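Glycoside Hydrolase Family 43_12 (Metagenome, PDB 7JVH) is a glycoside hydrolase of family 43, subfamily 12, that probably cleaves glycosidic bonds in plant hemicellulose-type polysaccharides or the oligosaccharides derived from them. Local coordinates at residues A[43-48]-A[358-363]; A[51-56]-A[377-382]; A[63-68]-A[124-129]; A[91-96]-A[365-370]; A[316-321]-A[336-341]. One frame throughout, in Å; residues are numbered along the deposited sequence.

Contact 1. Residues A[43-48]-A[358-363]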
# COMPACT_ATOMS: atom_id res chain seq x y z
N ALA A 43 -14.99 16.45 5.94
CA ALA A 43 -15.96 17.18 6.76
C ALA A 43 -16.35 18.53 6.12
O ALA A 43 -17.50 18.94 6.21
CB ALA A 43 -15.40 17.39 8.16
N LYS A 44 -15.38 19.19 5.50
CA LYS A 44 -15.55 20.47 4.83
C LYS A 44 -16.10 20.38 3.39
O LYS A 44 -16.51 21.39 2.84
CB LYS A 44 -14.24 21.24 4.78
CG LYS A 44 -13.68 21.64 6.15
CD LYS A 44 -12.30 22.30 6.06
CE LYS A 44 -12.27 23.25 4.86
NZ LYS A 44 -11.26 24.32 5.02
N ASN A 45 -16.13 19.18 2.82
CA ASN A 45 -16.60 18.97 1.46
C ASN A 45 -17.54 17.77 1.43
O ASN A 45 -17.16 16.70 0.96
CB ASN A 45 -15.42 18.71 0.51
CG ASN A 45 -14.45 19.86 0.43
OD1 ASN A 45 -14.56 20.69 -0.48
ND2 ASN A 45 -13.47 19.91 1.35
N PRO A 46 -18.78 17.90 1.98
CA PRO A 46 -19.76 16.83 1.88
C PRO A 46 -20.12 16.51 0.42
O PRO A 46 -20.11 17.41 -0.44
CB PRO A 46 -21.00 17.42 2.60
CG PRO A 46 -20.75 18.89 2.66
CD PRO A 46 -19.27 19.05 2.74
N LEU A 47 -20.44 15.23 0.17
CA LEU A 47 -20.75 14.74 -1.17
C LEU A 47 -22.17 15.13 -1.62
O LEU A 47 -23.12 15.05 -0.85
CB LEU A 47 -20.62 13.21 -1.22
CG LEU A 47 -19.22 12.61 -0.96
CD1 LEU A 47 -19.29 11.12 -0.69
CD2 LEU A 47 -18.31 12.91 -2.14
N LYS A 48 -22.28 15.55 -2.89
CA LYS A 48 -23.54 15.59 -3.60
C LYS A 48 -23.88 14.18 -4.06
O LYS A 48 -23.00 13.34 -4.16
CB LYS A 48 -23.47 16.54 -4.80
CG LYS A 48 -23.46 18.01 -4.42
CD LYS A 48 -23.13 18.88 -5.62
CE LYS A 48 -23.17 20.36 -5.24
NZ LYS A 48 -22.73 21.18 -6.41
N SER A 358 -8.85 18.08 -6.51
CA SER A 358 -9.78 18.24 -5.42
C SER A 358 -10.25 16.86 -5.01
O SER A 358 -10.22 15.90 -5.79
CB SER A 358 -10.94 19.15 -5.78
OG SER A 358 -11.56 18.72 -6.96
N ILE A 359 -10.68 16.79 -3.75
CA ILE A 359 -11.17 15.58 -3.11
C ILE A 359 -12.40 14.97 -3.76
O ILE A 359 -12.62 13.78 -3.65
CB ILE A 359 -11.39 15.87 -1.62
CG1 ILE A 359 -11.28 14.59 -0.81
CG2 ILE A 359 -12.70 16.60 -1.39
CD1 ILE A 359 -9.89 14.02 -0.72
N LYS A 360 -13.19 15.81 -4.46
CA LYS A 360 -14.44 15.38 -5.09
C LYS A 360 -14.31 15.29 -6.58
O LYS A 360 -13.74 16.16 -7.20
CB LYS A 360 -15.56 16.36 -4.78
CG LYS A 360 -15.97 16.31 -3.32
CD LYS A 360 -16.64 17.60 -2.89
CE LYS A 360 -18.07 17.70 -3.34
NZ LYS A 360 -18.54 19.11 -3.37
N GLN A 361 -14.89 14.23 -7.12
CA GLN A 361 -14.93 13.94 -8.57
C GLN A 361 -16.36 13.50 -8.87
O GLN A 361 -16.97 12.88 -8.00
CB GLN A 361 -14.08 12.71 -8.89
CG GLN A 361 -12.61 12.89 -8.59
CD GLN A 361 -11.99 13.73 -9.66
OE1 GLN A 361 -12.25 13.52 -10.83
NE2 GLN A 361 -11.20 14.71 -9.27
N LYS A 362 -16.87 13.82 -10.05
CA LYS A 362 -18.22 13.35 -10.38
C LYS A 362 -18.10 11.86 -10.66
O LYS A 362 -17.11 11.49 -11.25
CB LYS A 362 -18.73 14.13 -11.59
CG LYS A 362 -18.30 15.59 -11.63
CD LYS A 362 -18.67 16.31 -12.90
CE LYS A 362 -17.47 16.78 -13.70
NZ LYS A 362 -17.45 18.25 -13.87
N MSE A 363 -19.08 11.06 -10.26
CA MSE A 363 -19.05 9.60 -10.54
C MSE A 363 -19.52 9.35 -11.98
O MSE A 363 -20.05 10.25 -12.61
CB MSE A 363 -20.04 8.85 -9.64
CG MSE A 363 -19.79 8.94 -8.16
SE MSE A 363 -20.95 7.78 -7.14
CE MSE A 363 -20.73 6.03 -7.81
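Asn45, which lies against Lys360 and Ile359, hydrogen-bonds the hydroxyl of Tyr53 through its backbone O and the backbone O of Ile41 through its side-chain ND2. ND2 and the backbone O are thus engaged outside the contact, and the side chain offers Lys360 carbon: Asn45 CB sits 3.8 Å from Lys360 CD and 3.9 Å from Ile359 CG2. The lysine chain runs up beside this loop and bends at chi3 (79°), which carries CE to within 3.6 Å of Pro46 O. Lys360 NZ lies 3.7 Å from Pro46 O without a hydrogen bond. Leu47 adds a looser touch, its CD2 4.3 Å from Lys360 CG. Strand 360-362 pairs with strand 51-53, so the lysine joins that sheet to the loop after helix 40-43. NZ also has a long, weak ion pair with Glu51, while Lys48 NZ stands 5.6 Å from Lys360 NZ. With an alanine in place of Lys360, the loop would probably lose its aliphatic backing at Asn45 and Pro46, and Glu51 one of its positive neighbours. No hydrogen bond crosses between the segments, so the methylenes of a charged residue do most of the joining, the ammonium group probably being tied weakly, through Glu51.

Contact 2. Residues A[51-56]-A[377-382]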
# COMPACT_ATOMS: atom_id res chain seq x y z
N GLU A 51 -21.43 12.35 -6.48
CA GLU A 51 -19.98 12.59 -6.30
C GLU A 51 -19.35 11.46 -5.50
O GLU A 51 -20.09 10.66 -4.93
CB GLU A 51 -19.81 13.94 -5.60
CG GLU A 51 -20.07 15.12 -6.50
CD GLU A 51 -20.08 16.44 -5.76
OE1 GLU A 51 -20.69 16.48 -4.69
OE2 GLU A 51 -19.50 17.41 -6.25
N PHE A 52 -18.03 11.40 -5.50
CA PHE A 52 -17.24 10.41 -4.73
C PHE A 52 -15.91 11.05 -4.37
O PHE A 52 -15.52 12.01 -4.99
CB PHE A 52 -17.04 9.10 -5.48
CG PHE A 52 -16.01 9.12 -6.58
CD1 PHE A 52 -16.26 9.76 -7.78
CD2 PHE A 52 -14.80 8.46 -6.44
CE1 PHE A 52 -15.33 9.75 -8.80
CE2 PHE A 52 -13.87 8.47 -7.46
CZ PHE A 52 -14.13 9.12 -8.64
N TYR A 53 -15.29 10.54 -3.30
CA TYR A 53 -13.98 10.99 -2.86
C TYR A 53 -12.87 10.21 -3.57
O TYR A 53 -12.97 8.99 -3.72
CB TYR A 53 -13.86 10.82 -1.34
CG TYR A 53 -14.77 11.74 -0.53
CD1 TYR A 53 -14.74 13.12 -0.72
CD2 TYR A 53 -15.62 11.24 0.45
CE1 TYR A 53 -15.52 13.96 0.03
CE2 TYR A 53 -16.42 12.08 1.21
CZ TYR A 53 -16.37 13.44 0.99
OH TYR A 53 -17.16 14.30 1.71
N SER A 54 -11.88 11.02 -3.91
CA SER A 54 -10.58 10.67 -4.50
C SER A 54 -9.47 11.29 -3.65
O SER A 54 -9.32 12.49 -3.59
CB SER A 54 -10.46 11.07 -5.92
OG SER A 54 -9.31 10.50 -6.49
N PRO A 55 -8.56 10.27 -3.06
CA PRO A 55 -8.28 8.86 -3.38
C PRO A 55 -9.36 7.83 -3.03
O PRO A 55 -9.96 7.88 -1.96
CB PRO A 55 -7.05 8.57 -2.53
CG PRO A 55 -7.16 9.48 -1.36
CD PRO A 55 -7.76 10.74 -1.92
N ILE A 56 -9.55 6.87 -3.93
CA ILE A 56 -10.57 5.80 -3.75
C ILE A 56 -10.08 4.78 -2.73
O ILE A 56 -10.91 4.06 -2.20
CB ILE A 56 -10.94 5.16 -5.09
CG1 ILE A 56 -9.78 4.35 -5.67
CG2 ILE A 56 -11.42 6.22 -6.05
CD1 ILE A 56 -9.74 4.37 -7.17
N PHE A 377 -15.67 -1.32 0.30
CA PHE A 377 -14.54 -0.67 0.93
C PHE A 377 -14.93 0.75 1.30
O PHE A 377 -15.59 1.43 0.51
CB PHE A 377 -13.35 -0.69 -0.04
CG PHE A 377 -12.01 -0.49 0.61
CD1 PHE A 377 -11.50 -1.46 1.45
CD2 PHE A 377 -11.25 0.63 0.34
CE1 PHE A 377 -10.24 -1.30 2.04
CE2 PHE A 377 -10.02 0.81 0.94
CZ PHE A 377 -9.50 -0.16 1.78
N PRO A 378 -14.55 1.26 2.50
CA PRO A 378 -14.96 2.60 2.93
C PRO A 378 -14.22 3.71 2.22
O PRO A 378 -13.29 3.45 1.49
CB PRO A 378 -14.60 2.60 4.42
CG PRO A 378 -13.44 1.67 4.51
CD PRO A 378 -13.70 0.58 3.49
N ASN A 379 -14.68 4.95 2.42
CA ASN A 379 -13.96 6.17 2.04
C ASN A 379 -14.50 7.33 2.88
O ASN A 379 -15.34 7.12 3.77
CB ASN A 379 -14.06 6.45 0.54
CG ASN A 379 -12.79 7.07 -0.01
OD1 ASN A 379 -12.44 8.21 0.33
ND2 ASN A 379 -12.08 6.33 -0.84
N GLY A 380 -14.00 8.54 2.63
CA GLY A 380 -14.33 9.68 3.47
C GLY A 380 -13.94 9.43 4.93
O GLY A 380 -12.95 8.77 5.21
N ASN A 381 -14.74 9.97 5.85
CA ASN A 381 -14.61 9.75 7.28
C ASN A 381 -15.63 8.70 7.70
O ASN A 381 -16.80 8.77 7.32
CB ASN A 381 -14.80 11.04 8.05
CG ASN A 381 -13.61 11.95 7.95
OD1 ASN A 381 -12.50 11.49 7.72
ND2 ASN A 381 -13.81 13.24 8.13
N PHE A 382 -15.17 7.72 8.47
CA PHE A 382 -15.94 6.55 8.82
C PHE A 382 -15.34 5.90 10.07
O PHE A 382 -14.29 6.31 10.55
CB PHE A 382 -15.96 5.56 7.66
CG PHE A 382 -14.60 5.04 7.29
CD1 PHE A 382 -14.06 3.92 7.89
CD2 PHE A 382 -13.85 5.68 6.30
CE1 PHE A 382 -12.82 3.45 7.53
CE2 PHE A 382 -12.61 5.20 5.93
CZ PHE A 382 -12.09 4.09 6.55
O HOH W 1 -10.59 9.89 -0.35
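The two segments come near each other without any backbone pairing, with CA atoms 6.5 Å apart at Tyr53 and Gly380, where strand 51-53 gives way to a bend with a cis peptide before Pro55. Asn379 makes the polar link. Its ND2 donates to Pro55 O at 2.9 Å, nearly straight at 160°; the bond lies in the carbonyl plane, on a lone pair, and also close to the amide plane of the asparagine. A second, weak and strongly bent bond runs from the same ND2 to Ile56 O. On the other branch OD1 takes the backbone N-H of Gly380 (2.8 Å) and a water, which also donates to Pro55 O, so the carboxamide is held at both ends and its rotation is fixed. OD1 further rests 3.4 Å from Tyr53 CB. The tyrosine ring continues along the loop, its CD2 3.6 Å from Gly380 CA, in a place where a CB would be tight; the positive phi of Gly380 also suits glycine. Ile56 O meets the edge of the Phe377 ring. Segment 377-382 leads into strand 383-386 of the C-terminal beta-sandwich, and the contact therefore belongs to the junction between that domain and the five-bladed beta-propeller characteristic of family 43.

Contact 3. Residues A[63-68]-A[124-129]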
# COMPACT_ATOMS: atom_id res chain seq x y z
N ASP A 63 1.35 2.48 -6.18
CA ASP A 63 1.60 1.83 -7.46
C ASP A 63 0.37 1.06 -7.94
O ASP A 63 0.40 -0.16 -8.07
CB ASP A 63 2.81 0.89 -7.34
CG ASP A 63 4.04 1.59 -6.77
OD1 ASP A 63 4.44 2.66 -7.30
OD2 ASP A 63 4.60 1.05 -5.79
N PRO A 64 -0.77 1.74 -8.18
CA PRO A 64 -2.01 1.04 -8.51
C PRO A 64 -1.98 0.53 -9.94
O PRO A 64 -1.56 1.26 -10.85
CB PRO A 64 -3.07 2.13 -8.34
CG PRO A 64 -2.35 3.40 -8.61
CD PRO A 64 -0.94 3.20 -8.13
N SER A 65 -2.43 -0.71 -10.12
CA SER A 65 -2.55 -1.33 -11.42
C SER A 65 -3.96 -1.90 -11.54
O SER A 65 -4.53 -2.39 -10.56
CB SER A 65 -1.52 -2.45 -11.56
OG SER A 65 -1.72 -3.19 -12.75
N ILE A 66 -4.52 -1.83 -12.75
CA ILE A 66 -5.91 -2.17 -13.00
C ILE A 66 -6.09 -2.86 -14.35
O ILE A 66 -5.44 -2.50 -15.33
CB ILE A 66 -6.81 -0.91 -12.88
CG1 ILE A 66 -8.28 -1.26 -13.04
CG2 ILE A 66 -6.39 0.16 -13.88
CD1 ILE A 66 -9.21 -0.20 -12.46
N CYS A 67 -6.96 -3.86 -14.37
CA CYS A 67 -7.33 -4.57 -15.57
C CYS A 67 -8.84 -4.84 -15.59
O CYS A 67 -9.51 -4.71 -14.57
CB CYS A 67 -6.56 -5.88 -15.65
SG CYS A 67 -7.18 -7.17 -14.57
N ARG A 68 -9.35 -5.22 -16.77
CA ARG A 68 -10.76 -5.53 -16.95
C ARG A 68 -10.96 -6.85 -17.69
O ARG A 68 -10.27 -7.14 -18.66
CB ARG A 68 -11.44 -4.41 -17.73
CG ARG A 68 -12.93 -4.63 -17.97
CD ARG A 68 -13.57 -3.42 -18.63
NE ARG A 68 -14.77 -3.81 -19.38
CZ ARG A 68 -15.63 -2.96 -19.92
NH1 ARG A 68 -15.45 -1.64 -19.86
NH2 ARG A 68 -16.70 -3.43 -20.56
N PRO A 124 3.11 -3.46 -8.49
CA PRO A 124 2.44 -4.54 -9.20
C PRO A 124 1.88 -4.10 -10.55
O PRO A 124 1.58 -2.91 -10.73
CB PRO A 124 1.28 -4.87 -8.25
CG PRO A 124 0.94 -3.56 -7.64
CD PRO A 124 2.24 -2.82 -7.49
N ALA A 125 1.77 -5.04 -11.49
CA ALA A 125 1.01 -4.87 -12.73
C ALA A 125 0.12 -6.09 -12.97
O ALA A 125 0.62 -7.19 -13.22
CB ALA A 125 1.94 -4.63 -13.90
N ILE A 126 -1.20 -5.90 -12.86
CA ILE A 126 -2.19 -6.96 -13.12
C ILE A 126 -2.69 -6.84 -14.58
O ILE A 126 -2.69 -5.75 -15.14
CB ILE A 126 -3.35 -6.94 -12.09
CG1 ILE A 126 -4.18 -8.23 -12.18
CG2 ILE A 126 -4.25 -5.72 -12.27
CD1 ILE A 126 -5.33 -8.30 -11.20
N HIS A 127 -3.06 -7.96 -15.18
CA HIS A 127 -3.45 -8.02 -16.58
C HIS A 127 -4.41 -9.16 -16.81
O HIS A 127 -4.35 -10.16 -16.11
CB HIS A 127 -2.22 -8.27 -17.47
CG HIS A 127 -1.19 -7.19 -17.39
ND1 HIS A 127 -1.22 -6.10 -18.22
CD2 HIS A 127 -0.07 -7.06 -16.63
CE1 HIS A 127 -0.20 -5.31 -17.94
NE2 HIS A 127 0.53 -5.88 -17.00
N TYR A 128 -5.28 -9.00 -17.80
CA TYR A 128 -6.11 -10.09 -18.29
C TYR A 128 -5.80 -10.33 -19.76
O TYR A 128 -5.94 -9.43 -20.58
CB TYR A 128 -7.60 -9.81 -18.11
CG TYR A 128 -8.45 -10.85 -18.78
CD1 TYR A 128 -8.64 -12.09 -18.19
CD2 TYR A 128 -9.05 -10.60 -20.01
CE1 TYR A 128 -9.41 -13.06 -18.82
CE2 TYR A 128 -9.83 -11.56 -20.64
CZ TYR A 128 -10.00 -12.79 -20.04
OH TYR A 128 -10.77 -13.74 -20.65
N ASN A 129 -5.38 -11.56 -20.06
CA ASN A 129 -5.13 -12.00 -21.42
C ASN A 129 -6.38 -12.67 -21.96
O ASN A 129 -6.72 -13.80 -21.57
CB ASN A 129 -3.93 -12.96 -21.43
CG ASN A 129 -3.56 -13.39 -22.84
OD1 ASN A 129 -4.20 -13.02 -23.82
ND2 ASN A 129 -2.52 -14.19 -22.93
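Ser65 turns its OG directly opposite its own backbone N (chi1 173°), which aims the hydroxyl across at Ile126. Ser65 OG accepts the backbone N-H of Ile126 at 2.8 Å, and it is also hydrogen-bonded to Asp306. The isoleucine has CG1 anti to its backbone N (chi1 -167°), which leaves CG2 between the N and the carbonyl carbon, 3.6 Å from Ser65 OG. Two residues along, Cys67 SG lies 4.0 Å from Ile126 CG1. Near the start, Asp63 O approaches Pro124 CD at 3.3 Å, while the Asp63 carboxylate reaches Ser78 and a bound glycerol. Strands 65-68 and 125-129 run almost exactly parallel, at 6°, with axes 5.6 Å apart. They are the innermost strands of the first two propeller blades, side by side around the central axis, and no backbone-to-backbone hydrogen bond joins them. One serine hydroxyl therefore provides the polar link between these segments, the remainder being van der Waals contact, apolar round Cys67 and Ile126, and it satisfies the N-H of buried Ile126.

Contact 4. Residues A[91-96]-A[365-370]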
# COMPACT_ATOMS: atom_id res chain seq x y z
N SER A 91 -14.59 -4.51 -8.64
CA SER A 91 -15.66 -3.53 -8.85
C SER A 91 -16.25 -3.65 -10.26
O SER A 91 -15.54 -3.94 -11.22
CB SER A 91 -15.12 -2.12 -8.63
OG SER A 91 -16.08 -1.12 -8.95
N THR A 92 -17.56 -3.42 -10.37
CA THR A 92 -18.24 -3.38 -11.66
C THR A 92 -18.48 -1.97 -12.18
O THR A 92 -18.91 -1.80 -13.31
CB THR A 92 -19.59 -4.11 -11.61
OG1 THR A 92 -20.39 -3.55 -10.57
CG2 THR A 92 -19.39 -5.59 -11.35
N ASP A 93 -18.16 -0.96 -11.36
CA ASP A 93 -18.45 0.44 -11.65
C ASP A 93 -17.32 1.45 -11.40
O ASP A 93 -17.50 2.64 -11.63
CB ASP A 93 -19.69 0.88 -10.87
CG ASP A 93 -19.51 0.80 -9.35
OD1 ASP A 93 -18.39 1.04 -8.84
OD2 ASP A 93 -20.50 0.51 -8.66
N LEU A 94 -16.17 0.97 -10.90
CA LEU A 94 -14.90 1.72 -10.58
C LEU A 94 -15.03 2.66 -9.38
O LEU A 94 -14.09 3.40 -9.16
CB LEU A 94 -14.32 2.48 -11.77
CG LEU A 94 -14.05 1.69 -13.04
CD1 LEU A 94 -13.74 2.65 -14.16
CD2 LEU A 94 -12.90 0.73 -12.85
N ILE A 95 -16.16 2.68 -8.69
CA ILE A 95 -16.34 3.54 -7.49
C ILE A 95 -16.55 2.66 -6.26
O ILE A 95 -15.99 2.96 -5.22
CB ILE A 95 -17.54 4.48 -7.68
CG1 ILE A 95 -17.44 5.24 -9.00
CG2 ILE A 95 -17.66 5.42 -6.50
CD1 ILE A 95 -16.91 6.61 -8.86
N ASN A 96 -17.35 1.62 -6.39
CA ASN A 96 -17.65 0.73 -5.25
C ASN A 96 -16.77 -0.50 -5.36
O ASN A 96 -16.99 -1.32 -6.24
CB ASN A 96 -19.14 0.45 -5.16
CG ASN A 96 -19.94 1.72 -5.21
OD1 ASN A 96 -20.05 2.43 -4.22
ND2 ASN A 96 -20.47 2.05 -6.37
N LYS A 365 -22.05 8.22 -14.95
CA LYS A 365 -23.53 8.28 -15.07
C LYS A 365 -24.19 6.99 -14.58
O LYS A 365 -23.73 5.91 -14.95
CB LYS A 365 -23.93 8.59 -16.51
CG LYS A 365 -25.43 8.62 -16.80
CD LYS A 365 -25.93 7.45 -17.62
CE LYS A 365 -27.08 6.71 -16.98
NZ LYS A 365 -27.09 5.28 -17.38
N GLY A 366 -25.25 7.13 -13.80
CA GLY A 366 -26.02 6.02 -13.24
C GLY A 366 -25.48 5.41 -11.96
O GLY A 366 -26.25 4.79 -11.23
N VAL A 367 -24.18 5.56 -11.67
CA VAL A 367 -23.59 4.89 -10.48
C VAL A 367 -23.85 5.66 -9.19
O VAL A 367 -23.67 6.87 -9.19
CB VAL A 367 -22.09 4.61 -10.65
CG1 VAL A 367 -21.65 3.44 -9.80
CG2 VAL A 367 -21.75 4.35 -12.10
N GLU A 368 -24.25 4.95 -8.14
CA GLU A 368 -24.50 5.58 -6.82
C GLU A 368 -23.37 5.18 -5.86
O GLU A 368 -22.85 4.08 -5.98
CB GLU A 368 -25.88 5.23 -6.27
CG GLU A 368 -26.38 3.87 -6.68
CD GLU A 368 -27.84 3.59 -6.39
OE1 GLU A 368 -28.12 2.90 -5.40
OE2 GLU A 368 -28.70 4.07 -7.15
N ASN A 369 -23.06 6.09 -4.94
CA ASN A 369 -21.97 5.93 -3.95
C ASN A 369 -22.38 4.99 -2.81
O ASN A 369 -23.14 5.42 -1.96
CB ASN A 369 -21.58 7.30 -3.43
CG ASN A 369 -20.19 7.33 -2.85
OD1 ASN A 369 -19.84 6.47 -2.07
ND2 ASN A 369 -19.42 8.34 -3.20
N LYS A 370 -21.86 3.77 -2.82
CA LYS A 370 -22.11 2.79 -1.77
C LYS A 370 -20.85 2.52 -0.94
O LYS A 370 -20.78 1.52 -0.23
CB LYS A 370 -22.66 1.50 -2.40
CG LYS A 370 -23.96 1.72 -3.14
CD LYS A 370 -24.54 0.44 -3.74
CE LYS A 370 -23.77 -0.03 -4.98
NZ LYS A 370 -24.56 -1.03 -5.76
O HOH W 2 -22.47 -1.94 -7.60
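Asn96 holds its carboxamide between Asp93 and the backbone of 368-370. Its OD1 accepts the N-H of Lys370 at 2.7 Å, the donor tilted 27° from the carbonyl plane; its ND2 gives one bond to Glu368 O (3.2 Å) and another to Asp93 OD2 (2.8 Å), which it meets from above the carboxylate plane. Asp93 is itself fixed: OD1 takes the N-H of Ile95 on its anti side, an Asx turn, and that of Asn96 with its syn lone pair, extending it to an Asx motif. This turn, with an ST turn at Ser91, shapes the connection between strands 85-91 and 98-102, the outer two of the first propeller blade. Replacing Asn96 by an alanine would probably leave Glu368 O and Lys370 N without their mates and take from Asp93 OD2 its bond to the carboxamide. Val367 comes in obliquely to Asp93, laying CG1 3.3 Å from OD2 and 3.4 Å from CB, and slides past Asn96. A water accepts from Lys370 NZ and weakly donates to Asp93 OD2.

Contact 5. Residues A[316-321]-A[336-341]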
# COMPACT_ATOMS: atom_id res chain seq x y z
N TYR A 316 -10.57 5.47 -17.66
CA TYR A 316 -10.28 5.95 -16.29
C TYR A 316 -8.84 5.61 -15.91
O TYR A 316 -8.40 4.51 -16.19
CB TYR A 316 -11.29 5.35 -15.32
CG TYR A 316 -12.65 5.95 -15.49
CD1 TYR A 316 -13.65 5.30 -16.18
CD2 TYR A 316 -12.91 7.22 -15.02
CE1 TYR A 316 -14.89 5.87 -16.36
CE2 TYR A 316 -14.14 7.81 -15.20
CZ TYR A 316 -15.13 7.13 -15.86
OH TYR A 316 -16.34 7.73 -16.03
N GLY A 317 -8.15 6.54 -15.27
CA GLY A 317 -6.75 6.30 -14.87
C GLY A 317 -6.54 6.33 -13.36
O GLY A 317 -6.84 7.33 -12.75
N VAL A 318 -6.00 5.25 -12.80
CA VAL A 318 -5.72 5.21 -11.35
C VAL A 318 -4.25 5.56 -11.16
O VAL A 318 -3.48 5.17 -12.00
CB VAL A 318 -6.04 3.84 -10.74
CG1 VAL A 318 -7.52 3.52 -10.80
CG2 VAL A 318 -5.22 2.74 -11.38
N PHE A 319 -3.90 6.29 -10.11
CA PHE A 319 -2.48 6.64 -9.87
C PHE A 319 -2.21 6.78 -8.38
O PHE A 319 -3.10 6.55 -7.59
CB PHE A 319 -2.10 7.91 -10.61
CG PHE A 319 -2.92 9.13 -10.29
CD1 PHE A 319 -4.24 9.23 -10.70
CD2 PHE A 319 -2.37 10.20 -9.61
CE1 PHE A 319 -4.98 10.36 -10.42
CE2 PHE A 319 -3.12 11.33 -9.34
CZ PHE A 319 -4.42 11.41 -9.74
N LEU A 320 -0.97 7.13 -8.02
CA LEU A 320 -0.62 7.28 -6.64
C LEU A 320 -0.37 8.73 -6.33
O LEU A 320 0.00 9.49 -7.22
CB LEU A 320 0.58 6.40 -6.26
CG LEU A 320 1.98 6.81 -6.70
CD1 LEU A 320 2.54 7.94 -5.85
CD2 LEU A 320 2.92 5.60 -6.66
N GLY A 321 -0.60 9.09 -5.06
CA GLY A 321 -0.35 10.42 -4.56
C GLY A 321 -0.29 10.34 -3.05
O GLY A 321 -0.60 9.31 -2.47
N THR A 336 -4.10 5.37 -3.65
CA THR A 336 -4.61 5.14 -5.02
C THR A 336 -5.67 6.17 -5.36
O THR A 336 -6.76 6.08 -4.83
CB THR A 336 -5.33 3.80 -5.13
OG1 THR A 336 -4.33 2.80 -4.96
CG2 THR A 336 -5.98 3.61 -6.48
N PHE A 337 -5.33 7.11 -6.23
CA PHE A 337 -6.27 8.16 -6.67
C PHE A 337 -6.85 7.76 -8.02
O PHE A 337 -6.29 6.93 -8.69
CB PHE A 337 -5.51 9.44 -6.98
CG PHE A 337 -5.05 10.17 -5.75
CD1 PHE A 337 -4.09 9.62 -4.93
CD2 PHE A 337 -5.58 11.39 -5.42
CE1 PHE A 337 -3.66 10.30 -3.81
CE2 PHE A 337 -5.15 12.07 -4.31
CZ PHE A 337 -4.19 11.52 -3.50
N MSE A 338 -7.96 8.38 -8.41
CA MSE A 338 -8.52 8.09 -9.75
C MSE A 338 -8.92 9.39 -10.43
O MSE A 338 -9.07 10.38 -9.73
CB MSE A 338 -9.69 7.11 -9.69
CG MSE A 338 -9.81 6.31 -10.95
SE MSE A 338 -11.43 5.30 -11.03
CE MSE A 338 -11.25 3.41 -10.98
N LEU A 339 -9.03 9.35 -11.76
CA LEU A 339 -9.40 10.52 -12.59
C LEU A 339 -10.01 9.98 -13.89
O LEU A 339 -9.65 8.89 -14.29
CB LEU A 339 -8.14 11.31 -12.91
CG LEU A 339 -7.74 12.41 -11.94
CD1 LEU A 339 -6.61 13.23 -12.50
CD2 LEU A 339 -8.92 13.30 -11.62
N PRO A 340 -10.93 10.70 -14.56
CA PRO A 340 -11.48 10.25 -15.81
C PRO A 340 -10.44 10.51 -16.90
O PRO A 340 -9.70 11.44 -16.77
CB PRO A 340 -12.70 11.15 -16.02
CG PRO A 340 -12.88 11.85 -14.71
CD PRO A 340 -11.49 11.97 -14.14
N VAL A 341 -10.41 9.69 -17.95
CA VAL A 341 -9.39 9.91 -19.01
C VAL A 341 -10.07 10.04 -20.37
O VAL A 341 -10.75 9.13 -20.76
CB VAL A 341 -8.35 8.77 -19.00
CG1 VAL A 341 -7.50 8.78 -20.26
CG2 VAL A 341 -7.47 8.83 -17.77
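Phe337 CB stands over one face of the Phe319 ring, 3.6 Å from its centroid, a CH-pi contact. Chi1 of -74° then puts CG beside the backbone N and carries the ring past Phe319 toward Gly321. The two rings meet obliquely, with planes 31° apart, in neither a stack nor an edge-to-face pair. Further out, Phe337 CD1 comes 3.5 Å from Gly321 N, CE1 lies 3.4 Å from Gly321 CA, and CZ at the far end is still within 4.1 Å of that CA. A side chain on Gly321 would probably crowd this ring. Behind it, the backbones of Phe319 and Phe337 form a hydrogen-bonded antiparallel pair, Phe337 N giving to Phe319 O at 2.7 Å and Phe319 N to Phe337 O. Strands 316-322 and 335-342 are the middle two of the fifth four-stranded propeller blade, antiparallel but well twisted, their directions 144° apart. Leu339 shares the Phe337 face of the sheet and sets CG at the edge of the Phe319 ring, 3.8 Å from CE1. On the opposite face Val318 CG1 touches CG of the selenomethionine Met338 at 3.6 Å, and Met338 SE stands obliquely to the Tyr316 ring in a Met-aromatic contact. Tyr316 in turn lays its CE2 against Pro340 CB, while Tyr316 CB lies near Met338 SE.

In the fold
Contacts 1 and 2 share the small sheet of strands 51-53 and 360-362, their centres 9 Å apart, and Leu47 packs on Tyr53. Contact 4 joins them on the same side of the chain's centre: Asn369 ND2 bonds Glu51 O of contact 2, and Ile95 packs on Phe52 and Met363. Contact 5, its centre 13 Å from those of contacts 2 and 3, connects them, Ser54 OG bonding Met338 N on one flank and Pro64 packing on Phe319 and Val318 on the other. Bound glycerol, probably from the crystallisation liquor, lies about 3 Å from the Asp63 side chain and about 6 Å from that of Leu320, and may mark a pocket consistent with the axial substrate site of family 43.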